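PDB 5VN6: taurine dioxygenase from Burkholderia ambifaria, which probably catalyses the iron- and 2-oxoglutarate-dependent oxygenation of taurine, and here carries a magnesium ion at its metal site. Local coordinates for residues A60-F65 with E280-V285; K150-D155 with T211-P216. All blocks are in the same frame, centred on the assembly; numbering follows the deposited sequence.

Contact 1 (A60-F65 with E280-V285); sequences AEHVAF and ERAGIV
The imidazole of H62 meets strand 280-284 with its rim: the carbonyl O of E280 lies at the ring edge, close to the ring plane, 3.2 Å from CE1 of H62. Water 1 sits in the same plane beside ND1 of H62, 3.0 Å away, and donates a hydrogen bond to OE1 of E280 at 2.9 Å, so one glutamate faces the ring both through its backbone and, by way of the water, through its carboxylate. Farther round, the methyl CB of A282 packs 4.0 Å from NE2 of H62. CG of H62 stands anti to the backbone N (chi1 -178°), which carries the imidazole off the helix and down to the strand. NE2 is hydrogen-bonded to the carbonyl of V120, so that both ring nitrogens have polar partners and the rotation of the buried ring is fixed. OE2 of E280 forms salt bridges with R59 and R89, which probably keep the carboxylate ionised. Helix 59-67 runs along one face of the large mixed sheet of the cupin-type fold expected of this family, its segment axis 8.7 Å from that of 280-284 and 22° from parallel. Strand 278-284 lies antiparallel between strands 118-125 and 87-91, with R281 on its metal side, near D108.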
ATOM      1  N   ALA A  60       3.963  -5.053  33.034  1.00 57.76           N
ATOM      2  CA  ALA A  60       5.106  -5.877  33.402  1.00 48.42           C
ATOM      3  C   ALA A  60       5.212  -7.088  32.480  1.00 48.67           C
ATOM      4  O   ALA A  60       6.309  -7.440  32.033  1.00 54.47           O
ATOM      5  CB  ALA A  60       5.017  -6.294  34.876  1.00 49.42           C
ATOM      6  N   GLU A  61       4.076  -7.716  32.146  1.00 52.40           N
ATOM      7  CA  GLU A  61       4.113  -8.852  31.223  1.00 54.75           C
ATOM      8  C   GLU A  61       4.495  -8.426  29.807  1.00 48.25           C
ATOM      9  O   GLU A  61       5.252  -9.133  29.130  1.00 46.14           O
ATOM     10  CB  GLU A  61       2.773  -9.590  31.215  1.00 58.89           C
ATOM     11  CG  GLU A  61       2.388 -10.173  32.564  1.00 67.91           C
ATOM     12  CD  GLU A  61       0.998 -10.784  32.570  1.00 69.81           C
ATOM     13  OE1 GLU A  61       0.106 -10.249  31.884  1.00 66.24           O
ATOM     14  OE2 GLU A  61       0.796 -11.791  33.286  1.00 74.11           O
ATOM     15  N   HIS A  62       3.986  -7.278  29.342  1.00 50.58           N
ATOM     16  CA  HIS A  62       4.385  -6.745  28.036  1.00 49.35           C
ATOM     17  C   HIS A  62       5.893  -6.542  27.985  1.00 51.33           C
ATOM     18  O   HIS A  62       6.561  -6.939  27.020  1.00 46.98           O
ATOM     19  CB  HIS A  62       3.644  -5.422  27.773  1.00 48.07           C
ATOM     20  CG  HIS A  62       3.930  -4.784  26.441  1.00 42.53           C
ATOM     21  ND1 HIS A  62       3.212  -3.697  25.978  1.00 41.90           N
ATOM     22  CD2 HIS A  62       4.843  -5.067  25.478  1.00 40.85           C
ATOM     23  CE1 HIS A  62       3.674  -3.336  24.793  1.00 38.36           C
ATOM     24  NE2 HIS A  62       4.666  -4.148  24.468  1.00 40.55           N
ATOM     25  N   VAL A  63       6.442  -5.925  29.033  1.00 51.02           N
ATOM     26  CA  VAL A  63       7.873  -5.677  29.115  1.00 50.92           C
ATOM     27  C   VAL A  63       8.640  -6.992  29.206  1.00 47.42           C
ATOM     28  O   VAL A  63       9.613  -7.211  28.479  1.00 45.04           O
ATOM     29  CB  VAL A  63       8.157  -4.763  30.323  1.00 61.71           C
ATOM     30  CG1 VAL A  63       9.591  -4.897  30.793  1.00 43.85           C
ATOM     31  CG2 VAL A  63       7.830  -3.316  29.960  1.00 66.38           C
ATOM     32  N   ALA A  64       8.206  -7.888  30.094  1.00 46.60           N
ATOM     33  CA  ALA A  64       8.911  -9.154  30.280  1.00 51.72           C
ATOM     34  C   ALA A  64       8.843 -10.041  29.037  1.00 49.68           C
ATOM     35  O   ALA A  64       9.790 -10.789  28.763  1.00 46.53           O
ATOM     36  CB  ALA A  64       8.355  -9.892  31.493  1.00 47.53           C
ATOM     37  N   PHE A  65       7.745  -9.987  28.279  1.00 48.71           N
ATOM     38  CA  PHE A  65       7.706 -10.742  27.028  1.00 46.80           C
ATOM     39  C   PHE A  65       8.720 -10.193  26.034  1.00 41.10           C
ATOM     40  O   PHE A  65       9.459 -10.959  25.405  1.00 46.63           O
ATOM     41  CB  PHE A  65       6.300 -10.730  26.420  1.00 49.96           C
ATOM     42  CG  PHE A  65       6.241 -11.286  25.009  1.00 50.51           C
ATOM     43  CD1 PHE A  65       6.319 -12.653  24.781  1.00 51.80           C
ATOM     44  CD2 PHE A  65       6.123 -10.439  23.911  1.00 48.62           C
ATOM     45  CE1 PHE A  65       6.274 -13.167  23.480  1.00 45.79           C
ATOM     46  CE2 PHE A  65       6.072 -10.950  22.615  1.00 46.83           C
ATOM     47  CZ  PHE A  65       6.146 -12.324  22.406  1.00 37.94           C
ATOM     48  N   GLU A 280       1.261   1.443  23.373  1.00 48.56           N
ATOM     49  CA  GLU A 280       2.425   1.241  24.222  1.00 48.58           C
ATOM     50  C   GLU A 280       3.354   0.269  23.515  1.00 48.39           C
ATOM     51  O   GLU A 280       2.910  -0.774  23.025  1.00 50.25           O
ATOM     52  CB  GLU A 280       2.026   0.718  25.610  1.00 53.46           C
ATOM     53  CG  GLU A 280       1.184   1.722  26.411  1.00 66.49           C
ATOM     54  CD  GLU A 280       0.810   1.250  27.817  1.00 70.35           C
ATOM     55  OE1 GLU A 280       1.213   0.139  28.217  1.00 71.38           O
ATOM     56  OE2 GLU A 280       0.096   1.998  28.520  1.00 69.59           O
ATOM     57  N   ARG A 281       4.639   0.608  23.456  1.00 45.09           N
ATOM     58  CA  ARG A 281       5.602  -0.210  22.733  1.00 48.74           C
ATOM     59  C   ARG A 281       6.795  -0.540  23.625  1.00 49.42           C
ATOM     60  O   ARG A 281       7.087   0.160  24.602  1.00 51.83           O
ATOM     61  CB  ARG A 281       6.067   0.476  21.436  1.00 51.87           C
ATOM     62  CG  ARG A 281       6.895   1.737  21.617  1.00 63.14           C
ATOM     63  CD  ARG A 281       7.215   2.385  20.262  1.00 73.21           C
ATOM     64  NE  ARG A 281       8.046   1.543  19.399  1.00 84.68           N
ATOM     65  CZ  ARG A 281       9.376   1.509  19.441  1.00 95.24           C
ATOM     66  NH1 ARG A 281      10.049   0.716  18.615  1.00 97.52           N
ATOM     67  NH2 ARG A 281      10.038   2.267  20.311  1.00 98.47           N
ATOM     68  N   ALA A 282       7.444  -1.659  23.308  1.00 46.59           N
ATOM     69  CA  ALA A 282       8.696  -2.062  23.941  1.00 44.13           C
ATOM     70  C   ALA A 282       9.675  -2.384  22.826  1.00 48.60           C
ATOM     71  O   ALA A 282       9.471  -3.349  22.081  1.00 51.49           O
ATOM     72  CB  ALA A 282       8.496  -3.260  24.866  1.00 50.85           C
ATOM     73  N   GLY A 283      10.714  -1.561  22.691  1.00 44.78           N
ATOM     74  CA  GLY A 283      11.704  -1.743  21.635  1.00 39.77           C
ATOM     75  C   GLY A 283      12.867  -2.591  22.134  1.00 44.81           C
ATOM     76  O   GLY A 283      13.260  -2.510  23.298  1.00 54.42           O
ATOM     77  N   ILE A 284      13.399  -3.423  21.241  1.00 46.05           N
ATOM     78  CA  ILE A 284      14.460  -4.373  21.561  1.00 49.61           C
ATOM     79  C   ILE A 284      15.742  -3.910  20.883  1.00 46.97           C
ATOM     80  O   ILE A 284      15.733  -3.557  19.694  1.00 44.90           O
ATOM     81  CB  ILE A 284      14.097  -5.810  21.132  1.00 49.59           C
ATOM     82  CG1 ILE A 284      12.821  -6.284  21.838  1.00 47.15           C
ATOM     83  CG2 ILE A 284      15.261  -6.770  21.407  1.00 49.66           C
ATOM     84  CD1 ILE A 284      11.855  -7.069  20.923  1.00 38.95           C
ATOM     85  N   VAL A 285      16.844  -3.923  21.640  1.00 42.42           N
ATOM     86  CA  VAL A 285      18.127  -3.450  21.133  1.00 48.04           C
ATOM     87  C   VAL A 285      18.594  -4.341  19.988  1.00 45.66           C
ATOM     88  O   VAL A 285      18.509  -5.575  20.063  1.00 46.53           O
ATOM     89  CB  VAL A 285      19.168  -3.403  22.267  1.00 53.89           C
ATOM     90  CG1 VAL A 285      20.544  -3.045  21.720  1.00 58.29           C
ATOM     91  CG2 VAL A 285      18.756  -2.402  23.338  1.00 52.06           C
TER
HETATM   92  O   HOH W   1       0.866  -2.601  27.395  1.00 51.05           O

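Contact 2 (K150-D155 with T211-P216)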
ATOM      1  N   LYS A 150      20.976  -5.940  -8.613  1.00 36.11           N
ATOM      2  CA  LYS A 150      21.697  -6.612  -7.540  1.00 38.84           C
ATOM      3  C   LYS A 150      23.203  -6.441  -7.703  1.00 44.86           C
ATOM      4  O   LYS A 150      23.913  -6.146  -6.733  1.00 45.80           O
ATOM      5  CB  LYS A 150      21.324  -8.095  -7.505  1.00 32.97           C
ATOM      6  CG  LYS A 150      19.905  -8.372  -7.006  1.00 34.95           C
ATOM      7  CD  LYS A 150      19.633  -9.873  -7.018  1.00 38.93           C
ATOM      8  CE  LYS A 150      18.230 -10.183  -6.527  1.00 40.88           C
ATOM      9  NZ  LYS A 150      17.875 -11.627  -6.617  1.00 37.92           N
ATOM     10  N   GLN A 151      23.704  -6.618  -8.928  1.00 40.35           N
ATOM     11  CA  GLN A 151      25.121  -6.384  -9.196  1.00 47.53           C
ATOM     12  C   GLN A 151      25.510  -4.941  -8.890  1.00 46.44           C
ATOM     13  O   GLN A 151      26.540  -4.686  -8.256  1.00 42.53           O
ATOM     14  CB  GLN A 151      25.437  -6.733 -10.651  1.00 55.83           C
ATOM     15  CG  GLN A 151      25.214  -8.196 -10.997  1.00 70.45           C
ATOM     16  CD  GLN A 151      25.143  -8.436 -12.490  1.00 85.33           C
ATOM     17  OE1 GLN A 151      25.828  -7.770 -13.271  1.00 93.43           O
ATOM     18  NE2 GLN A 151      24.330  -9.409 -12.896  1.00 86.10           N
ATOM     19  N   GLN A 152      24.681  -3.990  -9.320  1.00 39.84           N
ATOM     20  CA  GLN A 152      24.975  -2.576  -9.138  1.00 38.52           C
ATOM     21  C   GLN A 152      25.012  -2.170  -7.663  1.00 40.77           C
ATOM     22  O   GLN A 152      25.808  -1.302  -7.288  1.00 46.11           O
ATOM     23  CB  GLN A 152      23.921  -1.752  -9.892  1.00 42.77           C
ATOM     24  CG  GLN A 152      23.977  -0.235  -9.674  1.00 52.67           C
ATOM     25  CD  GLN A 152      24.798   0.527 -10.704  1.00 57.28           C
ATOM     26  OE1 GLN A 152      25.840   0.063 -11.159  1.00 61.95           O
ATOM     27  NE2 GLN A 152      24.314   1.711 -11.084  1.00 52.91           N
ATOM     28  N   ILE A 153      24.168  -2.764  -6.810  1.00 37.75           N
ATOM     29  CA  ILE A 153      24.045  -2.298  -5.424  1.00 34.05           C
ATOM     30  C   ILE A 153      24.837  -3.144  -4.437  1.00 38.11           C
ATOM     31  O   ILE A 153      24.882  -2.802  -3.249  1.00 38.30           O
ATOM     32  CB  ILE A 153      22.568  -2.214  -4.979  1.00 32.89           C
ATOM     33  CG1 ILE A 153      21.975  -3.615  -4.793  1.00 35.10           C
ATOM     34  CG2 ILE A 153      21.744  -1.387  -5.999  1.00 30.80           C
ATOM     35  CD1 ILE A 153      20.550  -3.621  -4.226  1.00 32.51           C
ATOM     36  N   ALA A 154      25.491  -4.217  -4.898  1.00 38.37           N
ATOM     37  CA  ALA A 154      26.062  -5.204  -3.981  1.00 40.85           C
ATOM     38  C   ALA A 154      26.974  -4.576  -2.927  1.00 45.47           C
ATOM     39  O   ALA A 154      26.856  -4.891  -1.738  1.00 43.02           O
ATOM     40  CB  ALA A 154      26.815  -6.271  -4.775  1.00 45.82           C
ATOM     41  N   ASP A 155      27.860  -3.660  -3.322  1.00 41.16           N
ATOM     42  CA  ASP A 155      28.794  -3.063  -2.369  1.00 47.65           C
ATOM     43  C   ASP A 155      28.411  -1.642  -1.946  1.00 44.08           C
ATOM     44  O   ASP A 155      29.189  -0.981  -1.251  1.00 43.30           O
ATOM     45  CB  ASP A 155      30.232  -3.092  -2.928  1.00 54.01           C
ATOM     46  CG  ASP A 155      30.399  -2.291  -4.217  1.00 61.32           C
ATOM     47  OD1 ASP A 155      29.578  -1.394  -4.503  1.00 63.66           O
ATOM     48  OD2 ASP A 155      31.352  -2.582  -4.970  1.00 64.89           O
ATOM     49  N   THR A 211      27.064   6.782  -0.365  1.00 29.86           N
ATOM     50  CA  THR A 211      28.367   7.376  -0.090  1.00 38.48           C
ATOM     51  C   THR A 211      29.475   6.853  -0.988  1.00 40.15           C
ATOM     52  O   THR A 211      30.517   7.509  -1.098  1.00 40.22           O
ATOM     53  CB  THR A 211      28.781   7.129   1.364  1.00 41.85           C
ATOM     54  OG1 THR A 211      28.654   5.734   1.668  1.00 44.19           O
ATOM     55  CG2 THR A 211      27.940   7.957   2.341  1.00 41.62           C
ATOM     56  N   ASN A 212      29.299   5.688  -1.615  1.00 32.61           N
ATOM     57  CA  ASN A 212      30.383   5.065  -2.372  1.00 33.82           C
ATOM     58  C   ASN A 212      29.920   4.658  -3.767  1.00 40.67           C
ATOM     59  O   ASN A 212      30.397   3.663  -4.325  1.00 38.12           O
ATOM     60  CB  ASN A 212      30.970   3.866  -1.609  1.00 38.82           C
ATOM     61  CG  ASN A 212      29.933   2.767  -1.327  1.00 40.09           C
ATOM     62  OD1 ASN A 212      28.710   2.945  -1.533  1.00 38.00           O
ATOM     63  ND2 ASN A 212      30.423   1.614  -0.864  1.00 38.31           N
ATOM     64  N   PHE A 213      28.994   5.438  -4.339  1.00 34.66           N
ATOM     65  CA  PHE A 213      28.457   5.185  -5.670  1.00 34.88           C
ATOM     66  C   PHE A 213      29.413   5.629  -6.773  1.00 37.21           C
ATOM     67  O   PHE A 213      29.541   4.949  -7.799  1.00 34.06           O
ATOM     68  CB  PHE A 213      27.114   5.909  -5.816  1.00 29.27           C
ATOM     69  CG  PHE A 213      26.448   5.713  -7.150  1.00 32.76           C
ATOM     70  CD1 PHE A 213      25.516   4.694  -7.332  1.00 26.25           C
ATOM     71  CD2 PHE A 213      26.763   6.547  -8.231  1.00 35.93           C
ATOM     72  CE1 PHE A 213      24.909   4.503  -8.560  1.00 35.17           C
ATOM     73  CE2 PHE A 213      26.161   6.365  -9.466  1.00 35.43           C
ATOM     74  CZ  PHE A 213      25.224   5.340  -9.633  1.00 37.89           C
ATOM     75  N   HIS A 214      30.065   6.779  -6.596  1.00 35.37           N
ATOM     76  CA  HIS A 214      30.826   7.401  -7.672  1.00 38.19           C
ATOM     77  C   HIS A 214      32.130   6.637  -7.922  1.00 40.36           C
ATOM     78  O   HIS A 214      33.163   6.943  -7.318  1.00 46.40           O
ATOM     79  CB  HIS A 214      31.068   8.870  -7.316  1.00 43.19           C
ATOM     80  CG  HIS A 214      31.464   9.738  -8.472  1.00 43.75           C
ATOM     81  ND1 HIS A 214      32.417   9.363  -9.395  1.00 45.79           N
ATOM     82  CD2 HIS A 214      31.114  11.007  -8.790  1.00 40.30           C
ATOM     83  CE1 HIS A 214      32.598  10.344 -10.264  1.00 45.37           C
ATOM     84  NE2 HIS A 214      31.821  11.355  -9.918  1.00 42.88           N
ATOM     85  N   THR A 215      32.080   5.621  -8.776  1.00 45.19           N
ATOM     86  CA  THR A 215      33.201   4.776  -9.157  1.00 46.13           C
ATOM     87  C   THR A 215      33.284   4.725 -10.674  1.00 46.34           C
ATOM     88  O   THR A 215      32.287   4.970 -11.363  1.00 43.23           O
ATOM     89  CB  THR A 215      33.039   3.344  -8.616  1.00 46.45           C
ATOM     90  OG1 THR A 215      31.903   2.729  -9.241  1.00 39.37           O
ATOM     91  CG2 THR A 215      32.852   3.338  -7.091  1.00 44.80           C
ATOM     92  N   PRO A 216      34.454   4.398 -11.231  1.00 44.40           N
ATOM     93  CA  PRO A 216      34.559   4.306 -12.699  1.00 45.44           C
ATOM     94  C   PRO A 216      33.624   3.279 -13.319  1.00 42.13           C
ATOM     95  O   PRO A 216      33.268   3.415 -14.495  1.00 41.71           O
ATOM     96  CB  PRO A 216      36.028   3.920 -12.922  1.00 51.09           C
ATOM     97  CG  PRO A 216      36.739   4.417 -11.702  1.00 50.54           C
ATOM     98  CD  PRO A 216      35.760   4.206 -10.575  1.00 48.37           C
TER
HETATM   99  O   HOH W   2      31.269   1.340  -4.878  1.00 56.75           O
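N212 reaches across to the chain just beyond helix 147-153, its ND2 donating a hydrogen bond of 2.9 Å to the carbonyl O of D155. The bond is bent, with 145° at the hydrogen, and the acceptor lies somewhat out of the plane of the asparagine amide. With chi1 at 60°, CG of N212 sits between the backbone N and the carbonyl carbon, and the short side chain projects toward D155. Its OD1 accepts from the backbone N of R157, so the two ends of the amide bind backbone groups of D155 and R157, the residues flanking L156. Water 2 lies between the carbonyl O of N212 and OD1 of D155, but this bridge is doubtful because its N212 side is unusually short. Next along, the far end of the F213 ring comes near Q152, CE1 of F213 3.8 Å from NE2 of Q152; the amide and ring planes are nearly perpendicular, 85° apart, and the approach is oblique. L232 of helix 228-237 touches both of these side chains. One direct bond thus ties the end of helix 147-153 to the loop between strand 207-210 and helix 222-225, and R218, salt-bridged to D155 and hydrogen-bonded to the carbonyls of Q152 and F213, bridges them from outside; the contact is mainly polar, with the F213 ring supplying its buried apolar part.

Contact 1 belongs to the buried interior, where a helix rests on the large sheet, whereas contact 2 lies nearer the surface and joins a helix end to a loop. They share no helix or strand, and their centres are 38 Å apart on opposite sides of the chain's centre; in sequence, contact 2 is nested within the loop that contact 1 closes. Contact 1 rests on a histidine ring edge set against a backbone carbonyl and a methyl, with a water to the glutamate, while 150-155 and 211-216 share a direct hydrogen bond. The other side of strand 278-284 adjoins the metal site, where R281 forms a long, weak ion pair with D108; contact 2 is remote from it.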